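Local atomic coordinates of phosphoribosylaminoimidazole carboxylase, ATPase subunit (Bacillus anthracis, PDB entry 4DLK), a protein that uses ATP and bicarbonate, as its family does, to convert 5-aminoimidazole ribonucleotide to N5-carboxyaminoimidazole ribonucleotide in purine biosynthesis. Residues Tyr124-Asn129 with Glu178-Lys183; Gln105-Glu110 with Val145-Thr150; Gly16-Arg21 with His336-Glu341. All blocks are in the same frame, centred on the assembly; numbering follows the deposited sequence.

Contact 1. Residues Tyr124-Asn129 with Glu178-Lys183; sequences YRLVQN and ECILEK. With ATP (adenosine-5'-triphosphate), chain F.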
# COMPACT_ATOMS: atom_id res chain seq x y z
N TYR A 124 -5.62 -8.42 -40.25
CA TYR A 124 -4.56 -7.44 -40.44
C TYR A 124 -3.62 -7.86 -41.57
O TYR A 124 -3.56 -9.03 -41.92
CB TYR A 124 -3.75 -7.26 -39.16
CG TYR A 124 -3.01 -8.51 -38.72
CD1 TYR A 124 -3.69 -9.55 -38.08
CD2 TYR A 124 -1.64 -8.66 -38.94
CE1 TYR A 124 -3.03 -10.70 -37.68
CE2 TYR A 124 -0.97 -9.81 -38.54
CZ TYR A 124 -1.67 -10.82 -37.91
OH TYR A 124 -1.04 -11.97 -37.50
N ARG A 125 -2.91 -6.88 -42.12
CA ARG A 125 -1.94 -7.08 -43.20
C ARG A 125 -0.75 -6.18 -42.93
O ARG A 125 -0.91 -5.02 -42.56
CB ARG A 125 -2.52 -6.70 -44.57
CG ARG A 125 -3.68 -7.55 -45.05
CD ARG A 125 -3.25 -8.98 -45.40
NE ARG A 125 -4.40 -9.74 -45.90
CZ ARG A 125 -5.23 -10.45 -45.14
NH1 ARG A 125 -5.05 -10.53 -43.83
NH2 ARG A 125 -6.25 -11.08 -45.70
N LEU A 126 0.44 -6.72 -43.14
CA LEU A 126 1.67 -5.95 -43.12
C LEU A 126 1.72 -4.98 -44.30
O LEU A 126 1.38 -5.34 -45.43
CB LEU A 126 2.88 -6.89 -43.15
CG LEU A 126 4.27 -6.26 -43.02
CD1 LEU A 126 4.44 -5.63 -41.64
CD2 LEU A 126 5.35 -7.31 -43.27
N VAL A 127 2.14 -3.74 -44.05
CA VAL A 127 2.28 -2.74 -45.11
C VAL A 127 3.68 -2.13 -45.08
O VAL A 127 4.01 -1.32 -44.21
CB VAL A 127 1.20 -1.63 -45.01
CG1 VAL A 127 1.42 -0.56 -46.07
CG2 VAL A 127 -0.21 -2.22 -45.13
N GLN A 128 4.50 -2.53 -46.05
CA GLN A 128 5.89 -2.07 -46.13
C GLN A 128 6.13 -1.13 -47.31
O GLN A 128 7.17 -0.49 -47.39
CB GLN A 128 6.84 -3.26 -46.23
CG GLN A 128 6.89 -4.12 -44.99
CD GLN A 128 7.95 -5.20 -45.09
OE1 GLN A 128 8.09 -5.87 -46.10
NE2 GLN A 128 8.72 -5.37 -44.02
N ASN A 129 5.18 -1.08 -48.24
CA ASN A 129 5.23 -0.11 -49.34
C ASN A 129 3.83 0.28 -49.82
O ASN A 129 2.83 -0.20 -49.26
CB ASN A 129 6.12 -0.59 -50.51
CG ASN A 129 5.77 -1.99 -50.99
OD1 ASN A 129 4.64 -2.45 -50.89
ND2 ASN A 129 6.77 -2.68 -51.55
N GLU A 178 7.09 1.56 -41.70
CA GLU A 178 6.44 0.26 -41.76
C GLU A 178 5.14 0.31 -40.98
O GLU A 178 5.09 0.84 -39.87
CB GLU A 178 7.36 -0.81 -41.17
CG GLU A 178 6.81 -2.22 -41.33
CD GLU A 178 7.69 -3.25 -40.67
OE1 GLU A 178 8.45 -3.92 -41.39
OE2 GLU A 178 7.63 -3.38 -39.43
N CYS A 179 4.08 -0.26 -41.56
CA CYS A 179 2.76 -0.22 -40.97
C CYS A 179 2.05 -1.57 -40.99
O CYS A 179 2.49 -2.52 -41.64
CB CYS A 179 1.88 0.82 -41.69
SG CYS A 179 2.32 2.55 -41.39
N ILE A 180 0.94 -1.65 -40.24
CA ILE A 180 -0.05 -2.71 -40.39
C ILE A 180 -1.41 -2.09 -40.70
O ILE A 180 -1.74 -1.01 -40.18
CB ILE A 180 -0.16 -3.61 -39.13
CG1 ILE A 180 0.03 -2.81 -37.84
CG2 ILE A 180 0.87 -4.72 -39.17
CD1 ILE A 180 -1.25 -2.40 -37.17
N LEU A 181 -2.18 -2.74 -41.56
CA LEU A 181 -3.56 -2.34 -41.75
C LEU A 181 -4.43 -3.34 -41.02
O LEU A 181 -4.26 -4.55 -41.17
CB LEU A 181 -3.94 -2.28 -43.23
CG LEU A 181 -5.27 -1.58 -43.53
CD1 LEU A 181 -5.17 -0.08 -43.30
CD2 LEU A 181 -5.76 -1.86 -44.95
N GLU A 182 -5.34 -2.82 -40.20
CA GLU A 182 -6.27 -3.66 -39.46
C GLU A 182 -7.69 -3.33 -39.88
O GLU A 182 -8.01 -2.17 -40.09
CB GLU A 182 -6.18 -3.38 -37.96
CG GLU A 182 -4.95 -3.90 -37.26
CD GLU A 182 -4.96 -3.57 -35.78
OE1 GLU A 182 -3.89 -3.67 -35.16
OE2 GLU A 182 -6.04 -3.20 -35.25
N LYS A 183 -8.53 -4.35 -39.96
CA LYS A 183 -9.96 -4.14 -40.14
C LYS A 183 -10.51 -3.43 -38.91
O LYS A 183 -10.12 -3.73 -37.77
CB LYS A 183 -10.67 -5.47 -40.37
CG LYS A 183 -12.09 -5.33 -40.88
CD LYS A 183 -12.62 -6.66 -41.40
CE LYS A 183 -13.97 -6.48 -42.08
NZ LYS A 183 -14.35 -7.67 -42.89
PG ATP F . -2.22 4.03 -26.37
O1G ATP F . -2.08 2.53 -26.22
O2G ATP F . -3.48 4.57 -25.71
O3G ATP F . -0.97 4.80 -26.04
PB ATP F . -2.19 3.35 -29.19
O1B ATP F . -2.36 4.17 -30.43
O2B ATP F . -0.96 2.52 -28.97
O3B ATP F . -2.41 4.36 -27.94
PA ATP F . -4.23 1.49 -30.02
O1A ATP F . -5.06 0.53 -29.22
O2A ATP F . -3.26 0.96 -31.04
O3A ATP F . -3.49 2.42 -28.95
O5' ATP F . -5.27 2.47 -30.78
C5' ATP F . -5.90 3.54 -30.08
C4' ATP F . -7.41 3.49 -30.24
O4' ATP F . -7.77 3.34 -31.62
C3' ATP F . -8.04 2.31 -29.52
O3' ATP F . -8.38 2.60 -28.16
C2' ATP F . -9.28 2.01 -30.35
O2' ATP F . -10.40 2.77 -29.87
C1' ATP F . -8.93 2.51 -31.73
N9 ATP F . -8.63 1.33 -32.57
C8 ATP F . -7.41 0.81 -32.80
N7 ATP F . -7.48 -0.28 -33.61
C5 ATP F . -8.78 -0.47 -33.91
C6 ATP F . -9.55 -1.44 -34.72
N6 ATP F . -8.93 -2.44 -35.38
N1 ATP F . -10.90 -1.29 -34.77
C2 ATP F . -11.54 -0.29 -34.11
N3 ATP F . -10.89 0.63 -33.36
C4 ATP F . -9.54 0.59 -33.22
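Gln-128 lies alongside Glu-178, both chains pointing the same way, and its NE2 donates to Glu-178 OE1 at 3.0 Å. The bond is nearly straight, 169° at the hydrogen. It leaves in the amide plane and meets the carboxylate oxygen on its anti side. Both chains are extended beyond CG and lie side by side, amide and carboxylate planes 27° apart. The other oxygen, Glu-178 OE2, is hydrogen-bonded to Thr-149 OG1, so the carboxylate joins three segments.

Next to this pair along the chain, strands 124-127 and 179-183 run antiparallel. Arg-125 with Leu-181 and Val-127 with Cys-179 are the hydrogen-bonded pairs. The bond from Val-127 N to Cys-179 O measures 2.7 Å. Val-127 CG2 lies 4.2 Å from Leu-181 CB, on the face that helix 130-140 covers with Leu-133 and Ala-136.

On the other face Leu-126 has CG anti to its backbone N (chi1 -175°). Its CD1 reaches Cys-179 O at 3.7 Å and lies 4.4 Å from Ile-180 CG2. Phe-108 of helix 107-116 packs on both Leu-126 and Ile-180. Tyr-124 touches Glu-182 through CB to CG, 4.0 Å, while its ring leads away and its OH is hydrogen-bonded to Glu-115 and Asn-112.

Glu-182 serves the nucleotide. Its OE2 accepts from N6 of the chain F ATP at 3.0 Å and also pairs with Lys-147 in a salt bridge. Its OE1 forms another with Lys-111. Lys-183 O takes a second bond from N6, also 3.0 Å from it. Two acceptors thus grip the adenine amino group at the end of the strand. An antiparallel strand that delivers both a side chain and a main-chain carbonyl to the adenine is characteristic of the ATP-grasp nucleotide site.

Contact 2. Residues Gln105-Glu110 with Val145-Thr150; sequences QNRFTE and VLKTTT. With ATP (adenosine-5'-triphosphate), chain F.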
# COMPACT_ATOMS: atom_id res chain seq x y z
N GLN A 105 6.87 -5.37 -28.94
CA GLN A 105 7.41 -4.08 -29.38
C GLN A 105 7.07 -3.73 -30.82
O GLN A 105 7.26 -2.60 -31.26
CB GLN A 105 8.93 -4.02 -29.13
CG GLN A 105 9.29 -3.72 -27.69
CD GLN A 105 8.91 -2.31 -27.27
OE1 GLN A 105 7.87 -2.09 -26.63
NE2 GLN A 105 9.75 -1.34 -27.63
N ASN A 106 6.57 -4.71 -31.56
CA ASN A 106 6.20 -4.54 -32.95
C ASN A 106 4.77 -5.04 -33.11
O ASN A 106 4.49 -6.19 -32.76
CB ASN A 106 7.18 -5.32 -33.85
CG ASN A 106 6.91 -5.11 -35.33
OD1 ASN A 106 5.84 -5.44 -35.84
ND2 ASN A 106 7.90 -4.56 -36.04
N ARG A 107 3.89 -4.19 -33.63
CA ARG A 107 2.46 -4.53 -33.75
C ARG A 107 2.22 -5.77 -34.62
O ARG A 107 1.34 -6.58 -34.33
CB ARG A 107 1.64 -3.35 -34.30
CG ARG A 107 1.56 -2.12 -33.42
CD ARG A 107 0.47 -1.18 -33.95
NE ARG A 107 0.46 0.12 -33.28
CZ ARG A 107 -0.01 0.34 -32.04
NH1 ARG A 107 0.02 1.56 -31.53
NH2 ARG A 107 -0.49 -0.66 -31.31
N PHE A 108 3.00 -5.91 -35.70
CA PHE A 108 2.88 -7.08 -36.58
C PHE A 108 3.35 -8.36 -35.88
O PHE A 108 2.65 -9.37 -35.90
CB PHE A 108 3.62 -6.88 -37.92
CG PHE A 108 3.47 -8.03 -38.88
CD1 PHE A 108 2.28 -8.23 -39.58
CD2 PHE A 108 4.51 -8.93 -39.07
CE1 PHE A 108 2.14 -9.29 -40.45
CE2 PHE A 108 4.37 -10.00 -39.95
CZ PHE A 108 3.19 -10.18 -40.64
N THR A 109 4.52 -8.29 -35.25
CA THR A 109 5.06 -9.41 -34.49
C THR A 109 4.11 -9.80 -33.35
O THR A 109 3.93 -10.99 -33.07
CB THR A 109 6.44 -9.08 -33.92
OG1 THR A 109 7.27 -8.58 -34.97
CG2 THR A 109 7.10 -10.31 -33.30
N GLU A 110 3.53 -8.80 -32.70
CA GLU A 110 2.59 -9.00 -31.60
C GLU A 110 1.36 -9.77 -32.07
O GLU A 110 0.99 -10.78 -31.49
CB GLU A 110 2.17 -7.64 -31.01
CG GLU A 110 1.26 -7.70 -29.79
CD GLU A 110 1.07 -6.34 -29.15
OE1 GLU A 110 0.50 -5.42 -29.79
OE2 GLU A 110 1.50 -6.16 -28.00
N VAL A 145 -7.89 0.59 -40.28
CA VAL A 145 -6.96 1.46 -39.56
C VAL A 145 -5.50 1.09 -39.84
O VAL A 145 -5.08 -0.07 -39.67
CB VAL A 145 -7.28 1.50 -38.03
CG1 VAL A 145 -7.13 0.12 -37.40
CG2 VAL A 145 -6.41 2.52 -37.31
N LEU A 146 -4.74 2.08 -40.28
CA LEU A 146 -3.32 1.89 -40.55
C LEU A 146 -2.51 2.38 -39.36
O LEU A 146 -2.64 3.54 -38.96
CB LEU A 146 -2.91 2.62 -41.84
CG LEU A 146 -1.54 2.29 -42.44
CD1 LEU A 146 -1.52 0.88 -43.00
CD2 LEU A 146 -1.20 3.29 -43.53
N LYS A 147 -1.67 1.51 -38.81
CA LYS A 147 -0.82 1.85 -37.66
C LYS A 147 0.64 1.55 -37.96
O LYS A 147 0.95 0.52 -38.56
CB LYS A 147 -1.21 1.03 -36.43
CG LYS A 147 -2.68 1.01 -36.08
CD LYS A 147 -2.93 0.07 -34.92
CE LYS A 147 -4.42 -0.11 -34.68
NZ LYS A 147 -4.67 -0.96 -33.47
N THR A 148 1.54 2.43 -37.52
CA THR A 148 2.97 2.12 -37.53
C THR A 148 3.21 0.90 -36.64
O THR A 148 2.61 0.77 -35.57
CB THR A 148 3.82 3.30 -37.01
OG1 THR A 148 3.40 3.64 -35.68
CG2 THR A 148 3.67 4.52 -37.91
N THR A 149 4.08 0.00 -37.10
CA THR A 149 4.39 -1.21 -36.35
C THR A 149 5.20 -0.92 -35.09
O THR A 149 5.08 -1.63 -34.10
CB THR A 149 5.14 -2.24 -37.22
OG1 THR A 149 6.32 -1.63 -37.76
CG2 THR A 149 4.24 -2.74 -38.35
N THR A 150 6.03 0.13 -35.14
CA THR A 150 6.81 0.52 -33.96
C THR A 150 6.66 2.00 -33.65
O THR A 150 6.34 2.80 -34.54
CB THR A 150 8.32 0.23 -34.14
OG1 THR A 150 8.80 0.95 -35.28
CG2 THR A 150 8.59 -1.26 -34.32
PG ATP F . -2.22 4.03 -26.37
O1G ATP F . -2.08 2.53 -26.22
O2G ATP F . -3.48 4.57 -25.71
O3G ATP F . -0.97 4.80 -26.04
PB ATP F . -2.19 3.35 -29.19
O1B ATP F . -2.36 4.17 -30.43
O2B ATP F . -0.96 2.52 -28.97
O3B ATP F . -2.41 4.36 -27.94
PA ATP F . -4.23 1.49 -30.02
O1A ATP F . -5.06 0.53 -29.22
O2A ATP F . -3.26 0.96 -31.04
O3A ATP F . -3.49 2.42 -28.95
O5' ATP F . -5.27 2.47 -30.78
C5' ATP F . -5.90 3.54 -30.08
C4' ATP F . -7.41 3.49 -30.24
O4' ATP F . -7.77 3.34 -31.62
C3' ATP F . -8.04 2.31 -29.52
O3' ATP F . -8.38 2.60 -28.16
C2' ATP F . -9.28 2.01 -30.35
O2' ATP F . -10.40 2.77 -29.87
C1' ATP F . -8.93 2.51 -31.73
N9 ATP F . -8.63 1.33 -32.57
C8 ATP F . -7.41 0.81 -32.80
N7 ATP F . -7.48 -0.28 -33.61
C5 ATP F . -8.78 -0.47 -33.91
C6 ATP F . -9.55 -1.44 -34.72
N6 ATP F . -8.93 -2.44 -35.38
N1 ATP F . -10.90 -1.29 -34.77
C2 ATP F . -11.54 -0.29 -34.11
N3 ATP F . -10.89 0.63 -33.36
C4 ATP F . -9.54 0.59 -33.22
O HOH W 1 0.98 3.00 -34.33
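Arg-107 is the close-packed centre of this contact. Its backbone N donates to Thr-149 O at 2.9 Å. The side chain extends from CG to NE and crosses Lys-147 at about a right angle. Lys-147 CD lies over a face of the guanidinium, and Lys-147 CB is 3.7 Å from Arg-107 NE. That NE also makes a weak bond of 3.2 Å to Thr-148 O. Water 1 sits at the guanidinium edge, in its plane. It accepts from Arg-107 NE at 3.1 Å and is hydrogen-bonded to Thr-148 OG1.

Both basic side chains converge on the chain F ATP. Arg-107 NH1 meets O2B of the nucleotide at 2.9 Å, in the guanidinium plane and with an angle of 165° at the hydrogen. Its NH2 is hydrogen-bonded to Glu-268, a calcium ligand. Lys-147 NZ donates to N7 of the adenine at 2.9 Å and forms a salt bridge with Glu-182. One pair of residues therefore holds both the base and the phosphates.

Packing stays close where Asn-106 runs alongside buried Thr-149, its OD1 3.6 Å from Thr-149 CB. With chi1 at -176° the Asn-106 amide reaches the helix start, where OD1 accepts from Thr-109 N as an N-cap. The solvent side is looser. There exposed Thr-150 has its CG2 3.6 Å from Gln-105 O, with Asn-106 ND2 also nearby.

The contact thus sets the start of helix 107-116 against the end of strand 144-148. That strand runs between 179-183 and 158-161 in the antiparallel sheet. Leu-146 packs on helix 167-176, while Lys-147 rests on Ile-180 of the adjacent strand.

Contact 3. Residues Gly16-Arg21 with His336-Glu341; sequences GGQLGR and HLYGKE. With ATP (adenosine-5'-triphosphate), chain G; ATP (adenosine-5'-triphosphate), chain H.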
# COMPACT_ATOMS: atom_id res chain seq x y z
N GLY A 16 12.32 5.06 -14.40
CA GLY A 16 11.97 5.66 -13.11
C GLY A 16 10.65 6.40 -13.04
O GLY A 16 10.46 7.22 -12.15
N GLY A 17 9.74 6.12 -13.98
CA GLY A 17 8.42 6.75 -14.01
C GLY A 17 7.50 6.27 -12.89
O GLY A 17 7.92 5.56 -11.98
N GLN A 18 6.22 6.64 -12.98
CA GLN A 18 5.24 6.29 -11.95
C GLN A 18 5.06 4.79 -11.76
O GLN A 18 4.73 4.34 -10.66
CB GLN A 18 3.88 6.95 -12.22
CG GLN A 18 3.12 6.42 -13.43
CD GLN A 18 3.35 7.25 -14.67
OE1 GLN A 18 4.41 7.87 -14.83
NE2 GLN A 18 2.36 7.27 -15.57
N LEU A 19 5.27 4.01 -12.81
CA LEU A 19 5.12 2.56 -12.70
C LEU A 19 6.25 1.99 -11.85
O LEU A 19 6.01 1.17 -10.98
CB LEU A 19 5.05 1.87 -14.08
CG LEU A 19 3.92 2.28 -15.03
CD1 LEU A 19 4.02 1.50 -16.33
CD2 LEU A 19 2.56 2.08 -14.39
N GLY A 20 7.46 2.47 -12.10
CA GLY A 20 8.62 2.14 -11.28
C GLY A 20 8.41 2.53 -9.83
O GLY A 20 8.69 1.74 -8.92
N ARG A 21 7.94 3.76 -9.61
CA ARG A 21 7.70 4.25 -8.25
C ARG A 21 6.75 3.33 -7.47
O ARG A 21 7.03 2.98 -6.32
CB ARG A 21 7.13 5.67 -8.28
CG ARG A 21 6.74 6.23 -6.91
CD ARG A 21 6.02 7.55 -7.13
NE ARG A 21 5.56 8.23 -5.91
CZ ARG A 21 6.28 9.12 -5.23
NH1 ARG A 21 7.52 9.43 -5.59
NH2 ARG A 21 5.75 9.70 -4.16
N HIS A 336 -3.66 9.19 -5.44
CA HIS A 336 -2.29 8.77 -5.67
C HIS A 336 -1.61 9.80 -6.50
O HIS A 336 -2.10 10.15 -7.58
CB HIS A 336 -2.25 7.42 -6.36
CG HIS A 336 -2.79 6.29 -5.51
ND1 HIS A 336 -1.99 5.50 -4.78
CD2 HIS A 336 -4.10 5.86 -5.29
CE1 HIS A 336 -2.75 4.59 -4.13
NE2 HIS A 336 -4.04 4.82 -4.44
N LEU A 337 -0.50 10.34 -6.01
CA LEU A 337 0.26 11.34 -6.76
C LEU A 337 1.72 10.91 -6.86
O LEU A 337 2.32 10.45 -5.89
CB LEU A 337 0.13 12.74 -6.15
CG LEU A 337 -1.26 13.42 -6.26
CD1 LEU A 337 -1.29 14.70 -5.45
CD2 LEU A 337 -1.67 13.70 -7.70
N TYR A 338 2.27 11.08 -8.05
CA TYR A 338 3.53 10.44 -8.43
C TYR A 338 4.80 11.23 -8.11
O TYR A 338 5.91 10.72 -8.28
CB TYR A 338 3.49 10.09 -9.92
CG TYR A 338 2.25 9.32 -10.39
CD1 TYR A 338 1.75 9.52 -11.67
CD2 TYR A 338 1.61 8.38 -9.57
CE1 TYR A 338 0.65 8.82 -12.13
CE2 TYR A 338 0.51 7.67 -10.02
CZ TYR A 338 0.03 7.90 -11.30
OH TYR A 338 -1.07 7.22 -11.77
N GLY A 339 4.66 12.47 -7.65
CA GLY A 339 5.82 13.29 -7.27
C GLY A 339 6.60 13.85 -8.45
O GLY A 339 7.77 14.19 -8.32
N LYS A 340 5.95 13.96 -9.61
CA LYS A 340 6.59 14.54 -10.78
C LYS A 340 6.79 16.04 -10.57
O LYS A 340 5.89 16.73 -10.09
CB LYS A 340 5.78 14.26 -12.04
CG LYS A 340 5.70 12.78 -12.39
CD LYS A 340 4.91 12.55 -13.67
CE LYS A 340 5.01 11.10 -14.12
NZ LYS A 340 4.23 10.86 -15.36
N GLU A 341 7.98 16.52 -10.92
CA GLU A 341 8.39 17.90 -10.65
C GLU A 341 7.59 18.96 -11.42
O GLU A 341 7.26 20.01 -10.87
CB GLU A 341 9.89 18.07 -10.95
CG GLU A 341 10.80 17.78 -9.77
CD GLU A 341 12.26 17.95 -10.12
OE1 GLU A 341 12.80 17.13 -10.89
OE2 GLU A 341 12.89 18.92 -9.62
PG ATP G . -2.52 3.08 -22.17
O1G ATP G . -1.59 4.13 -22.75
O2G ATP G . -3.90 3.58 -21.81
O3G ATP G . -2.53 1.76 -22.92
PB ATP G . -0.32 2.71 -20.40
O1B ATP G . -0.04 1.98 -19.10
O2B ATP G . 0.39 2.27 -21.67
O3B ATP G . -1.90 2.73 -20.71
PA ATP G . 1.03 4.87 -19.11
O1A ATP G . 0.62 4.53 -17.70
O2A ATP G . 1.26 6.30 -19.52
O3A ATP G . -0.02 4.28 -20.19
O5' ATP G . 2.35 4.03 -19.45
C5' ATP G . 3.59 4.33 -18.83
C4' ATP G . 4.61 3.57 -19.66
O4' ATP G . 4.65 4.12 -20.99
C3' ATP G . 6.00 3.66 -19.09
O3' ATP G . 6.51 2.32 -19.08
C2' ATP G . 6.77 4.53 -20.07
O2' ATP G . 8.14 4.13 -20.15
C1' ATP G . 6.01 4.27 -21.37
N9 ATP G . 6.18 5.33 -22.40
C8 ATP G . 6.29 6.66 -22.19
N7 ATP G . 6.43 7.33 -23.37
C5 ATP G . 6.40 6.42 -24.36
C6 ATP G . 6.49 6.45 -25.84
N6 ATP G . 6.64 7.62 -26.50
N1 ATP G . 6.41 5.27 -26.51
C2 ATP G . 6.26 4.09 -25.86
N3 ATP G . 6.17 4.00 -24.52
C4 ATP G . 6.23 5.10 -23.72
PG ATP H . 6.57 13.67 -20.59
O1G ATP H . 6.60 12.73 -21.76
O2G ATP H . 7.61 14.77 -20.70
O3G ATP H . 5.19 14.18 -20.21
PB ATP H . 6.18 11.62 -18.62
O1B ATP H . 6.00 11.95 -17.16
O2B ATP H . 4.96 11.37 -19.46
O3B ATP H . 7.07 12.79 -19.32
PA ATP H . 7.31 9.32 -19.93
O1A ATP H . 6.47 9.79 -21.09
O2A ATP H . 7.13 7.90 -19.45
O3A ATP H . 7.15 10.33 -18.67
O5' ATP H . 8.87 9.49 -20.31
C5' ATP H . 9.41 10.76 -20.68
C4' ATP H . 9.95 10.70 -22.11
O4' ATP H . 10.80 9.56 -22.28
C3' ATP H . 8.84 10.56 -23.15
O3' ATP H . 8.40 11.84 -23.62
C2' ATP H . 9.47 9.72 -24.25
O2' ATP H . 10.08 10.55 -25.24
C1' ATP H . 10.55 8.92 -23.55
N9 ATP H . 10.12 7.51 -23.36
C8 ATP H . 9.71 6.94 -22.21
N7 ATP H . 9.39 5.63 -22.38
C5 ATP H . 9.60 5.33 -23.68
C6 ATP H . 9.46 4.13 -24.55
N6 ATP H . 9.02 2.95 -24.05
N1 ATP H . 9.79 4.26 -25.86
C2 ATP H . 10.22 5.42 -26.37
N3 ATP H . 10.37 6.55 -25.65
C4 ATP H . 10.08 6.57 -24.32
O HOH W 2 2.96 7.62 -5.89
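Gln-18 and Arg-21 carry this contact, from a glycine-rich strand-turn-helix consistent with the Rossmann-like preATP-grasp domain, to the turn after strand 333-337. Gly-16 and Gly-17 form the bend, their backbone N atoms hydrogen-bonded to Asp-38 and Glu-76. Gly-17 is the N-cap of helix 18-29.

In Gln-18, chi1 of 69° sets CG between the backbone N and carbonyl carbon, and the chain bends at chi2, laying the amide along the Tyr-338 ring with the planes 14° apart. Gln-18 CB sits over the face of that ring, a CH-pi contact 3.5 Å from the centroid. Gln-18 OE1 accepts from Lys-340 NZ at 3.0 Å, the donor standing above the carbonyl plane. The same NZ donates to O1B of the chain H ATP at 2.7 Å. Leu-19 turns to the chain G ATP instead, its CD1 3.8 Å from O3'.

Arg-21 extends with a guanidinium face over Tyr-338 O; Arg-21 CD lies 3.4 Å from that oxygen. Its NH1 is hydrogen-bonded to Pro-44 O, and its NH2 to Lys-28 O of the second subunit. Water 2 accepts from Arg-21 NE at 2.7 Å and donates to Leu-337 O at 2.9 Å.

How the contacts relate
Contacts 1 and 2 form one unit, their centres about 8 Å apart. Strands 179-183 and 144-148 are neighbours in the same sheet, joined by a probable hydrogen bond from Ile-180 N to Lys-147 O at 2.7 Å. Both hold the chain F ATP: contact 1 the adenine amino group, contact 2 N7 and the phosphates beside calcium. Contact 3 lies on the other side of the chain's centre, about 28 Å from contact 2 and about 35 Å from contact 1 between centres. Its nearest atoms are about 12 Å from contact 2. It closes a chain loop that encloses both others, and it borders two further ATP molecules, chains G and H.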